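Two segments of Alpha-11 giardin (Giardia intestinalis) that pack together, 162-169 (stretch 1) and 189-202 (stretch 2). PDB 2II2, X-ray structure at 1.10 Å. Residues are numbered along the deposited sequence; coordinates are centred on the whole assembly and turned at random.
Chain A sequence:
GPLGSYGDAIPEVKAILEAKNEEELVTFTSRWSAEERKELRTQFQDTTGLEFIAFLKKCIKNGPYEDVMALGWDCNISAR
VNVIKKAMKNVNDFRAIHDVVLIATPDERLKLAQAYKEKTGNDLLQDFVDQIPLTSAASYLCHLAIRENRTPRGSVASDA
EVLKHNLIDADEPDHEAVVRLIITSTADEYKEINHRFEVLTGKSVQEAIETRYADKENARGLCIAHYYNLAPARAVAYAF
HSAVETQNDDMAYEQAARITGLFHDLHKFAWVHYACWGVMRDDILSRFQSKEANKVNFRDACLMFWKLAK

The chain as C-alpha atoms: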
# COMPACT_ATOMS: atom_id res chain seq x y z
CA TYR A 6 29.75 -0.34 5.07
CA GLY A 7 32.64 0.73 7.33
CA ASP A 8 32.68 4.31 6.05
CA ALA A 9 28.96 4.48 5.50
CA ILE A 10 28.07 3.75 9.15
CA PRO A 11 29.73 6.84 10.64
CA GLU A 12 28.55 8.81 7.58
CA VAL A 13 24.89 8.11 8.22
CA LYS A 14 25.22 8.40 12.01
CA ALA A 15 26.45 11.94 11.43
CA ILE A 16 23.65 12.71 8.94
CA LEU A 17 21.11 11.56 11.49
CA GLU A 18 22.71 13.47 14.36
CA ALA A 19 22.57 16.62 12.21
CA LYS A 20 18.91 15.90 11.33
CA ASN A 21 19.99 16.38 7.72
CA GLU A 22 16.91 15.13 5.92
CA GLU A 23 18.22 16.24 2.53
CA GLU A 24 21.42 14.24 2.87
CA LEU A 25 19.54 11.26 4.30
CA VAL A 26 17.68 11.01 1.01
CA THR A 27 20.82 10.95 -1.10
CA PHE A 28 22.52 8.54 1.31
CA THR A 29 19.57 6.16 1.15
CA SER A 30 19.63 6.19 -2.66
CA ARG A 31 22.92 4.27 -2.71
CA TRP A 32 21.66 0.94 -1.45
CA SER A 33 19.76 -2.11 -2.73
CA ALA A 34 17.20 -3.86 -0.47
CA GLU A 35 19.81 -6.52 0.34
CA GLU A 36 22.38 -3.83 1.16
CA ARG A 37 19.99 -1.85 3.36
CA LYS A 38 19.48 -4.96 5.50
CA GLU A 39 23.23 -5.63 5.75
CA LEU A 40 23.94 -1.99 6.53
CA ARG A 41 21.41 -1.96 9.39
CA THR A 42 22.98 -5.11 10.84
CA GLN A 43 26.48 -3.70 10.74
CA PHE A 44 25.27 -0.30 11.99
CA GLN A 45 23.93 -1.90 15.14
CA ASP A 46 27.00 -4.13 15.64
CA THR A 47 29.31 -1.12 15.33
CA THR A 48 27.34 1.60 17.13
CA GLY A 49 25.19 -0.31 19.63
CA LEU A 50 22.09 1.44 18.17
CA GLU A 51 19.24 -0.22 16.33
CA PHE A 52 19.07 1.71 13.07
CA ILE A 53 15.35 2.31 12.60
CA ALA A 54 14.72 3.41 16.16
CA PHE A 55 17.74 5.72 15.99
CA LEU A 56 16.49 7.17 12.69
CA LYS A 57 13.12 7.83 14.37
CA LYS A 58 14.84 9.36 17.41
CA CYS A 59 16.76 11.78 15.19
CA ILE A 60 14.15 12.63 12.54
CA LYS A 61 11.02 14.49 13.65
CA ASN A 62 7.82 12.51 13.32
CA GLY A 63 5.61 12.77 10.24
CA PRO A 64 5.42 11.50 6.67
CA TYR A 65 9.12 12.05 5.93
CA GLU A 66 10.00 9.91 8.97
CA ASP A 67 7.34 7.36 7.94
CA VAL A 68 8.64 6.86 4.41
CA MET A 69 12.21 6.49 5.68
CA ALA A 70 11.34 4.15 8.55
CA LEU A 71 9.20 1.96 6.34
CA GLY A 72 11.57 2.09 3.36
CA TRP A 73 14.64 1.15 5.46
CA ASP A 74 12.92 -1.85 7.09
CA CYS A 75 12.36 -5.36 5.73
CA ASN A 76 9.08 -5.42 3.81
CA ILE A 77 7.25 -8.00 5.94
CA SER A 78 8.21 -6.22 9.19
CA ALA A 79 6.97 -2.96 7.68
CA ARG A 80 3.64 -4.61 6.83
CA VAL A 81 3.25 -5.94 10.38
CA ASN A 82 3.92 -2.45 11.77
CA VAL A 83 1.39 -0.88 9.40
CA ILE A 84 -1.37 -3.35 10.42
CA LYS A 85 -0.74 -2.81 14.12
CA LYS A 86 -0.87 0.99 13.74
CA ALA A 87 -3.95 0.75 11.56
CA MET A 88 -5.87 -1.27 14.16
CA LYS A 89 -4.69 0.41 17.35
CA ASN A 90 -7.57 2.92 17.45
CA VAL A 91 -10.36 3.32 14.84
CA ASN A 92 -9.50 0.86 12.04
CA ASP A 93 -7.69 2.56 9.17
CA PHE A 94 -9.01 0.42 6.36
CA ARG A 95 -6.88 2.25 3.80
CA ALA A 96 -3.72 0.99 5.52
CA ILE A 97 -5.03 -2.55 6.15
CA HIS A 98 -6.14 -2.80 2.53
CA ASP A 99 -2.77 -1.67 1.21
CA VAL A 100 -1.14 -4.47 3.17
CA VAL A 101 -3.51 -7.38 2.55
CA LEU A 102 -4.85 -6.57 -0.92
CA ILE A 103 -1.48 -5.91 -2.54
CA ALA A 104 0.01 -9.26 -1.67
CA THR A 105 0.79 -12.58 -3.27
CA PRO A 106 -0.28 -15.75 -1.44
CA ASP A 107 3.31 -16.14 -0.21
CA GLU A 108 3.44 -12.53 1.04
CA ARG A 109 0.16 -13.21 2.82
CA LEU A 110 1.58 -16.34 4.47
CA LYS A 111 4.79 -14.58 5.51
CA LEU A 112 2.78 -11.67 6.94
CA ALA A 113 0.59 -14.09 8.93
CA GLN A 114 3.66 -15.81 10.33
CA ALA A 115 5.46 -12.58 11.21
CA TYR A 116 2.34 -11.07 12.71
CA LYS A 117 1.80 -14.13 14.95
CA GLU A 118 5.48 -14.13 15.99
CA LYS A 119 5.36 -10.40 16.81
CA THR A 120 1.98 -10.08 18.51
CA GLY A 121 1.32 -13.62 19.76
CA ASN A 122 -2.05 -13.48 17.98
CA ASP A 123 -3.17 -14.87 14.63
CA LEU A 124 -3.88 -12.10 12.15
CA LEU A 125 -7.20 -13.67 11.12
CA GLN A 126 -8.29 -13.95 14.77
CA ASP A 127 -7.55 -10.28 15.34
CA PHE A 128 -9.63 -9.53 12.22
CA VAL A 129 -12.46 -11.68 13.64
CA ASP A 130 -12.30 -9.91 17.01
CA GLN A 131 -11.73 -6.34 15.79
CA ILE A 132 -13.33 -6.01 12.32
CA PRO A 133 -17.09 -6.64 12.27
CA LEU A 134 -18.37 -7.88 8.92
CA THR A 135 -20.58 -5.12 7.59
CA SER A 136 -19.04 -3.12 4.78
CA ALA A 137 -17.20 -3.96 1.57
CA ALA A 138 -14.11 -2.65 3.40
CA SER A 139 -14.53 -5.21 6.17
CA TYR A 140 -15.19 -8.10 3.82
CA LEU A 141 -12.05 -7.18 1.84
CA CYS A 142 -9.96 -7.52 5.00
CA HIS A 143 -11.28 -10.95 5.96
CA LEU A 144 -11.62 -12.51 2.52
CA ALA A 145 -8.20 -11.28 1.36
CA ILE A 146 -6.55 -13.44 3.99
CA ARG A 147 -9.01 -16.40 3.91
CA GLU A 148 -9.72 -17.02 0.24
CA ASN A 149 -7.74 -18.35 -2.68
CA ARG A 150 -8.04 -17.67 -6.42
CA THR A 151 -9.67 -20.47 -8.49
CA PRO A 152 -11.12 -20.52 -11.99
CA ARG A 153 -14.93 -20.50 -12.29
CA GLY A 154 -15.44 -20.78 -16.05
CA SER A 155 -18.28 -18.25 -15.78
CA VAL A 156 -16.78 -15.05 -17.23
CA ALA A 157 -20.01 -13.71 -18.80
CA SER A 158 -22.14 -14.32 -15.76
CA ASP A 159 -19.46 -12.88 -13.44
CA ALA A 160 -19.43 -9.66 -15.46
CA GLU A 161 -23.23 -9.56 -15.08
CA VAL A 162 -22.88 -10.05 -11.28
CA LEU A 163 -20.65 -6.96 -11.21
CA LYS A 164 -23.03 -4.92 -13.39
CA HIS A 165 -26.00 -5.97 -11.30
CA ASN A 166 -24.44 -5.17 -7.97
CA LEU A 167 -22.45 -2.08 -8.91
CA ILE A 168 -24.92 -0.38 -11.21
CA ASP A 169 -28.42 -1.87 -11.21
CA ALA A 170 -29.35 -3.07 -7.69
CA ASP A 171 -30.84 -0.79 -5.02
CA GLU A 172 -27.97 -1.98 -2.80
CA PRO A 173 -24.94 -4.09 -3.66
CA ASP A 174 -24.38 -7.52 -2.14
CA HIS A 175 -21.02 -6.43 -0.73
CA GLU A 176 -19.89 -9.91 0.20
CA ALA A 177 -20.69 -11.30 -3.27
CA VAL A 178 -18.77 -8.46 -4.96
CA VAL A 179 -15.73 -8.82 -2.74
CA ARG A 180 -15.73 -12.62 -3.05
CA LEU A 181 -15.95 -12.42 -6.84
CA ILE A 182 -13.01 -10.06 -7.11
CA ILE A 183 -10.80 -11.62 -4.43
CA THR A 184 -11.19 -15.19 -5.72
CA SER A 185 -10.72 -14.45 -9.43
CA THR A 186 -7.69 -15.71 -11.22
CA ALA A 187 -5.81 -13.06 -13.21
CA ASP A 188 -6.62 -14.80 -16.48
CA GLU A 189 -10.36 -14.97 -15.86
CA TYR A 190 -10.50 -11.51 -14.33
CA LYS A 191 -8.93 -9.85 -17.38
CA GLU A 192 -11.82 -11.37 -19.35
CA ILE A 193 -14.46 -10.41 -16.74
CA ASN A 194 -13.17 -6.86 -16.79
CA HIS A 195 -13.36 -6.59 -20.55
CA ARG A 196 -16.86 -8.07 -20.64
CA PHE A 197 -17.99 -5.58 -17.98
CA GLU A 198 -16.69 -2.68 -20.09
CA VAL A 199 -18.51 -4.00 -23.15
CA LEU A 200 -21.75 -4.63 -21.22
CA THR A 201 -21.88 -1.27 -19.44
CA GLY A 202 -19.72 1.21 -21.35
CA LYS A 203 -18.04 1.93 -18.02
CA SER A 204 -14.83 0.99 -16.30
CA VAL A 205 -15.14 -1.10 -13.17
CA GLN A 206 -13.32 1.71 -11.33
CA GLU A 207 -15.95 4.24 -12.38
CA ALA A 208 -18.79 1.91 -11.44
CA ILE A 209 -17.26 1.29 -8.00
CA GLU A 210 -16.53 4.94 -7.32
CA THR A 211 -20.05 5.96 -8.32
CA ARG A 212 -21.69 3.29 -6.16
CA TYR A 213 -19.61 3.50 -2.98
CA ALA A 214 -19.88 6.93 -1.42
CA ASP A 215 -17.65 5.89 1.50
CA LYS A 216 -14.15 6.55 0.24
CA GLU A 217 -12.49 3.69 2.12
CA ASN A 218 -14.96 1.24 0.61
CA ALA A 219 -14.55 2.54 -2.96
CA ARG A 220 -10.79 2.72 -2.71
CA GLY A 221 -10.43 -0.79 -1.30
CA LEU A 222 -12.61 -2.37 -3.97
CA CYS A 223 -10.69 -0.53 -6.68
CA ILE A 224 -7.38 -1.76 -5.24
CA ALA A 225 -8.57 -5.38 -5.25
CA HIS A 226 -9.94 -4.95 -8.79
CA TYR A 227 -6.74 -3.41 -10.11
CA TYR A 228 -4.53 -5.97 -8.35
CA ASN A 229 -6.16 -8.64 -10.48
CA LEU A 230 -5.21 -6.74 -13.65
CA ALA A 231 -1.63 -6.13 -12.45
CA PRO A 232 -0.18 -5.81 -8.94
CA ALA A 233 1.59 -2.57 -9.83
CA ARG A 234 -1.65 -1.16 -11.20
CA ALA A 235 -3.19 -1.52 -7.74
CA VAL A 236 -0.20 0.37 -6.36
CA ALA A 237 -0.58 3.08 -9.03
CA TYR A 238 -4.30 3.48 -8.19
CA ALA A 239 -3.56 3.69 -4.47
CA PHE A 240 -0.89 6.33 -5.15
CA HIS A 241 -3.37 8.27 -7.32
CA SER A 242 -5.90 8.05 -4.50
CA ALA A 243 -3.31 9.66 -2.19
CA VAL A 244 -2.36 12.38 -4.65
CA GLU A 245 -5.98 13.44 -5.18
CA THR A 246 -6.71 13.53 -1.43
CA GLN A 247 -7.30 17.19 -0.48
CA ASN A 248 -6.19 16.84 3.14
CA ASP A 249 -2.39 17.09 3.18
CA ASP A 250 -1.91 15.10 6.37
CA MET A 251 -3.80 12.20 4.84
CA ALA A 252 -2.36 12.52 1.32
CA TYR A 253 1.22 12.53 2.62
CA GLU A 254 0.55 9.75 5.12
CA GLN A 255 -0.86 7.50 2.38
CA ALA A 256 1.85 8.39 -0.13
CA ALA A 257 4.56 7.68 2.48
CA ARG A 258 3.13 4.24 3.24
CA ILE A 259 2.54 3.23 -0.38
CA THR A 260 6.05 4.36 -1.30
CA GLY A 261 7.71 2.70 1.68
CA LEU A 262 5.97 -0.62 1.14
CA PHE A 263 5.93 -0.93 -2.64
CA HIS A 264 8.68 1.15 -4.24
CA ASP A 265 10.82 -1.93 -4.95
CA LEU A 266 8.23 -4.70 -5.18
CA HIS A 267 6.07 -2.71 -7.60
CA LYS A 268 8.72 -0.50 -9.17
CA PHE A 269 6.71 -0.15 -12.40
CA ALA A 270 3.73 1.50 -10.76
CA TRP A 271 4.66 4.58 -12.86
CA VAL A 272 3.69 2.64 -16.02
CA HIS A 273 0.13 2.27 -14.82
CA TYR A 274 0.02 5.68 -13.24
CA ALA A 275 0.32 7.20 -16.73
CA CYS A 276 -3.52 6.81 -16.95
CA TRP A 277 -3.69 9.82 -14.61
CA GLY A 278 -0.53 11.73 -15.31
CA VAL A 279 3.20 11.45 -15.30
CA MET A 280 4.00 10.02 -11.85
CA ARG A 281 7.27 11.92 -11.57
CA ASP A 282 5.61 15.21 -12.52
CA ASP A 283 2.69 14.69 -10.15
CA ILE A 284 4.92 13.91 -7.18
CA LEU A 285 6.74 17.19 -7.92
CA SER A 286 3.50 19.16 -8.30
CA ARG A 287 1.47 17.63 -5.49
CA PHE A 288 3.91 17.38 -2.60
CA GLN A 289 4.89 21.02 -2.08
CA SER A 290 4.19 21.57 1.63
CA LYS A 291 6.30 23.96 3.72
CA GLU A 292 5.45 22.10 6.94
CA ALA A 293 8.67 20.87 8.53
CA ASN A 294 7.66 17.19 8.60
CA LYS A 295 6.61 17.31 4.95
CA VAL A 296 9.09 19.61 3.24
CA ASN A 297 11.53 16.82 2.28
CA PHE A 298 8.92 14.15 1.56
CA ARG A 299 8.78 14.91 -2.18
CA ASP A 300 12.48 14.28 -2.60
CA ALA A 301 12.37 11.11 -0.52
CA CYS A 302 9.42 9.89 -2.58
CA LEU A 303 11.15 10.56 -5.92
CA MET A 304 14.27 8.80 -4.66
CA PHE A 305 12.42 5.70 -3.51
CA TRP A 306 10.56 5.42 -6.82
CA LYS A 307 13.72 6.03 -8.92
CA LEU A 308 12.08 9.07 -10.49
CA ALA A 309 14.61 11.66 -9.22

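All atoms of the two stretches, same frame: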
# COMPACT_ATOMS: atom_id res chain seq x y z
N VAL A 162 -22.79 -10.19 -12.73
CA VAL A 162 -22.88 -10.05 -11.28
C VAL A 162 -22.32 -8.67 -10.90
O VAL A 162 -22.91 -7.94 -10.07
CB VAL A 162 -22.11 -11.18 -10.53
CG1 VAL A 162 -21.97 -10.86 -9.02
CG2 VAL A 162 -22.79 -12.51 -10.74
N LEU A 163 -21.19 -8.29 -11.48
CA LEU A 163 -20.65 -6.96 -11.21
C LEU A 163 -21.57 -5.84 -11.70
O LEU A 163 -21.78 -4.86 -11.00
CB LEU A 163 -19.26 -6.77 -11.81
CG LEU A 163 -18.17 -7.63 -11.16
CD1 LEU A 163 -16.84 -7.40 -11.85
CD2 LEU A 163 -18.04 -7.33 -9.65
N LYS A 164 -22.13 -5.96 -12.91
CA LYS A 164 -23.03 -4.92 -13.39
C LYS A 164 -24.24 -4.84 -12.47
O LYS A 164 -24.67 -3.75 -12.08
CB LYS A 164 -23.49 -5.23 -14.83
CG LYS A 164 -24.61 -4.31 -15.36
CD LYS A 164 -24.93 -4.66 -16.81
CE LYS A 164 -25.98 -3.74 -17.40
NZ LYS A 164 -27.31 -4.05 -16.85
N HIS A 165 -24.80 -5.98 -12.12
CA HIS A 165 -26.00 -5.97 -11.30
C HIS A 165 -25.78 -5.29 -9.96
O HIS A 165 -26.55 -4.43 -9.53
CB HIS A 165 -26.51 -7.37 -11.08
CG HIS A 165 -27.77 -7.41 -10.29
ND1 HIS A 165 -28.97 -7.00 -10.82
CD2 HIS A 165 -28.00 -7.73 -9.00
CE1 HIS A 165 -29.91 -7.10 -9.89
NE2 HIS A 165 -29.35 -7.54 -8.78
N ASN A 166 -24.70 -5.69 -9.29
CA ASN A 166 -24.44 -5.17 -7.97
C ASN A 166 -23.92 -3.75 -7.97
O ASN A 166 -24.34 -2.95 -7.14
CB ASN A 166 -23.47 -6.07 -7.23
CG ASN A 166 -24.13 -7.33 -6.70
OD1 ASN A 166 -24.88 -7.26 -5.72
ND2 ASN A 166 -23.89 -8.46 -7.35
N LEU A 167 -23.05 -3.42 -8.92
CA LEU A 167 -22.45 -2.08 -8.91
C LEU A 167 -23.33 -1.01 -9.51
O LEU A 167 -23.23 0.14 -9.11
CB LEU A 167 -21.08 -2.06 -9.61
CG LEU A 167 -20.01 -2.94 -8.97
CD1 LEU A 167 -18.76 -2.98 -9.83
CD2 LEU A 167 -19.64 -2.47 -7.57
N ILE A 168 -24.15 -1.38 -10.49
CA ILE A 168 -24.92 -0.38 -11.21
C ILE A 168 -26.42 -0.50 -10.98
O ILE A 168 -27.06 0.51 -10.69
CB ILE A 168 -24.61 -0.40 -12.72
CG1 ILE A 168 -23.11 -0.20 -12.96
CG2 ILE A 168 -25.42 0.70 -13.43
CD1 ILE A 168 -22.67 -0.23 -14.39
N ASP A 169 -26.97 -1.70 -11.09
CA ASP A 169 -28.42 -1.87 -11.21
C ASP A 169 -29.19 -2.00 -9.90
O ASP A 169 -30.30 -1.47 -9.79
CB ASP A 169 -28.73 -3.04 -12.13
CG ASP A 169 -28.12 -2.86 -13.53
OD1 ASP A 169 -27.98 -1.71 -14.01
OD2 ASP A 169 -27.79 -3.88 -14.13
N GLU A 189 -8.92 -15.16 -15.75
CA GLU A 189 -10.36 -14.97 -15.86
C GLU A 189 -10.76 -13.52 -15.60
O GLU A 189 -11.65 -13.00 -16.26
CB GLU A 189 -11.11 -15.87 -14.91
CG GLU A 189 -11.14 -17.30 -15.41
CD GLU A 189 -12.17 -18.21 -14.73
OE1 GLU A 189 -12.71 -17.82 -13.65
OE2 GLU A 189 -12.39 -19.34 -15.26
N TYR A 190 -10.11 -12.86 -14.63
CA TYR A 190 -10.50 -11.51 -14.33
C TYR A 190 -10.25 -10.52 -15.48
O TYR A 190 -11.04 -9.60 -15.68
CB TYR A 190 -9.81 -10.97 -13.05
CG TYR A 190 -10.54 -9.78 -12.51
CD1 TYR A 190 -11.74 -9.95 -11.82
CD2 TYR A 190 -10.08 -8.49 -12.72
CE1 TYR A 190 -12.45 -8.85 -11.32
CE2 TYR A 190 -10.76 -7.37 -12.22
CZ TYR A 190 -11.98 -7.56 -11.53
OH TYR A 190 -12.69 -6.49 -11.01
N LYS A 191 -9.16 -10.71 -16.22
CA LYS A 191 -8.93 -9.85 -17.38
C LYS A 191 -10.14 -9.95 -18.33
O LYS A 191 -10.60 -8.93 -18.89
CB LYS A 191 -7.67 -10.32 -18.11
CG LYS A 191 -7.22 -9.39 -19.22
CD LYS A 191 -5.94 -9.84 -19.90
CE LYS A 191 -5.49 -8.78 -20.90
NZ LYS A 191 -4.20 -9.18 -21.52
N GLU A 192 -10.66 -11.17 -18.50
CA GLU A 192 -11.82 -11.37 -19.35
C GLU A 192 -13.12 -10.79 -18.75
O GLU A 192 -13.94 -10.20 -19.46
CB GLU A 192 -11.98 -12.86 -19.64
CG GLU A 192 -10.78 -13.41 -20.40
CD GLU A 192 -10.60 -14.92 -20.28
OE1 GLU A 192 -11.45 -15.60 -19.66
OE2 GLU A 192 -9.57 -15.43 -20.81
N ILE A 193 -13.30 -10.95 -17.43
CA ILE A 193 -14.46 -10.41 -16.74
C ILE A 193 -14.48 -8.89 -16.88
O ILE A 193 -15.53 -8.30 -17.17
CB ILE A 193 -14.47 -10.84 -15.26
CG1 ILE A 193 -14.70 -12.36 -15.15
CG2 ILE A 193 -15.48 -10.03 -14.45
CD1 ILE A 193 -14.32 -12.90 -13.76
N ASN A 194 -13.31 -8.28 -16.68
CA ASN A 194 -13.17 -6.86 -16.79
C ASN A 194 -13.54 -6.35 -18.18
O ASN A 194 -14.30 -5.38 -18.32
CB ASN A 194 -11.74 -6.47 -16.42
CG ASN A 194 -11.50 -5.00 -16.49
OD1 ASN A 194 -12.10 -4.23 -15.72
ND2 ASN A 194 -10.61 -4.58 -17.39
N HIS A 195 -13.02 -7.00 -19.21
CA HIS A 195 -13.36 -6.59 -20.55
C HIS A 195 -14.84 -6.73 -20.82
O HIS A 195 -15.47 -5.83 -21.40
CB HIS A 195 -12.56 -7.43 -21.55
CG HIS A 195 -12.98 -7.22 -22.98
ND1 HIS A 195 -12.90 -6.00 -23.60
CD2 HIS A 195 -13.49 -8.08 -23.89
CE1 HIS A 195 -13.33 -6.11 -24.84
NE2 HIS A 195 -13.69 -7.36 -25.05
N ARG A 196 -15.43 -7.85 -20.39
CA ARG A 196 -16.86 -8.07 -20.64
C ARG A 196 -17.69 -7.00 -19.92
O ARG A 196 -18.70 -6.52 -20.47
CB ARG A 196 -17.27 -9.47 -20.18
CG ARG A 196 -16.75 -10.64 -21.06
CD ARG A 196 -17.39 -11.96 -20.67
NE ARG A 196 -18.59 -12.30 -21.44
CZ ARG A 196 -18.59 -12.98 -22.59
NH1 ARG A 196 -17.45 -13.40 -23.13
NH2 ARG A 196 -19.74 -13.23 -23.21
N PHE A 197 -17.27 -6.62 -18.71
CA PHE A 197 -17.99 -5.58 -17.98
C PHE A 197 -17.97 -4.28 -18.77
O PHE A 197 -18.97 -3.59 -18.88
CB PHE A 197 -17.35 -5.37 -16.61
CG PHE A 197 -18.04 -4.31 -15.77
CD1 PHE A 197 -18.99 -4.67 -14.83
CD2 PHE A 197 -17.73 -2.97 -15.92
CE1 PHE A 197 -19.61 -3.74 -14.05
CE2 PHE A 197 -18.33 -1.99 -15.12
CZ PHE A 197 -19.28 -2.38 -14.18
N GLU A 198 -16.82 -3.93 -19.33
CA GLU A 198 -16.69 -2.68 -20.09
C GLU A 198 -17.59 -2.71 -21.32
O GLU A 198 -18.24 -1.73 -21.65
CB GLU A 198 -15.23 -2.43 -20.47
CG GLU A 198 -14.40 -2.03 -19.26
CD GLU A 198 -13.01 -1.54 -19.60
OE1 GLU A 198 -12.58 -1.70 -20.76
OE2 GLU A 198 -12.36 -1.00 -18.68
N VAL A 199 -17.68 -3.87 -21.97
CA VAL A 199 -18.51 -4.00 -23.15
C VAL A 199 -19.99 -3.90 -22.75
O VAL A 199 -20.78 -3.21 -23.40
CB VAL A 199 -18.24 -5.33 -23.89
CG1 VAL A 199 -19.26 -5.58 -25.02
CG2 VAL A 199 -16.82 -5.35 -24.46
N LEU A 200 -20.37 -4.61 -21.69
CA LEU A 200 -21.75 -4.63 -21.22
C LEU A 200 -22.28 -3.26 -20.76
O LEU A 200 -23.46 -2.92 -20.94
CB LEU A 200 -21.85 -5.58 -20.02
CG LEU A 200 -21.93 -7.09 -20.22
CD1 LEU A 200 -21.91 -7.81 -18.88
CD2 LEU A 200 -23.21 -7.45 -20.96
N THR A 201 -21.41 -2.47 -20.14
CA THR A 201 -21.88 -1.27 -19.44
C THR A 201 -21.44 0.05 -20.07
O THR A 201 -22.03 1.10 -19.78
CB THR A 201 -21.35 -1.21 -17.98
OG1 THR A 201 -19.93 -1.07 -17.99
CG2 THR A 201 -21.76 -2.43 -17.18
N GLY A 202 -20.38 0.01 -20.87
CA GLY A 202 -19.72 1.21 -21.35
C GLY A 202 -18.98 1.98 -20.28
O GLY A 202 -18.55 3.10 -20.50

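Two helical segments of Alpha-11 giardin cross here at 54°, their axes approaching to 10.2 Å, and they are held together by packing, mostly of side chains; no hydrogen bond or salt bridge passes between them. The contact is small, burying 352 Å² summed over both sides, and Phe-197 is its centre.

Phe-197 covers more of this surface than any other residue. Its CA-to-CB bond points toward the first helix, and with chi1 at 180° (t) the ring enters the hollow formed by Leu-163, Lys-164, Leu-167 and Ile-168, a knob in a hole. These four positions follow the i, i+1, i+4, i+5 pattern that creates such a hollow on a helix surface. Phe-197 CD1 lies 3.7 Å from Leu-163 CB, and CZ lies 4.0 Å from Ile-168 CD1; Leu-167 is a looser neighbour, its CD1 4.4 Å from Phe-197 CE1. At the ring edge, Phe-197 CE1 comes within 3.5 Å of the backbone atom Lys-164 N, so the ring reaches down to the main chain. A flat, rigid, apolar side chain suits this site, since it is long enough to reach the floor of the hollow and has no polar group to satisfy there.

Leu-163 makes the next largest contribution. Buried, with its CA-to-CB bond pointing toward the second helix, it touches Phe-197 through CB and extends its CD1 to 3.9 Å from Ile-193 CG2, one helical turn before the phenylalanine. The same CD1 is 4.3 Å from Tyr-190 OH, a hydroxyl that finds its hydrogen bond elsewhere in the structure. Through CD1, the leucine thus continues the apolar packing beyond the ring to Ile-193.

Lys-164 shows how a charged residue can serve a partly exposed position. Its CA-to-CB bond points sideways, and its aliphatic portion packs on the second helix, with CG 3.9 Å from Thr-201 CG2. The end then leads away, and NZ forms a salt bridge with Asp-169 OD2 at 2.8 Å within its own helix. The methylenes can therefore join the apolar contact while the charge is paired outside it.

Thr-201 divides its chemistry in a similar way. Its OG1 donates a hydrogen bond to Phe-197 O at 2.8 Å, while CG2 faces the partner and lies 3.7 Å from Ile-168 CD1. This methyl and the isoleucine extend the packing toward the more exposed margin of the contact. Just beyond, Gly-202 leaves helical geometry with a positive phi, a conformation that glycine readily adopts.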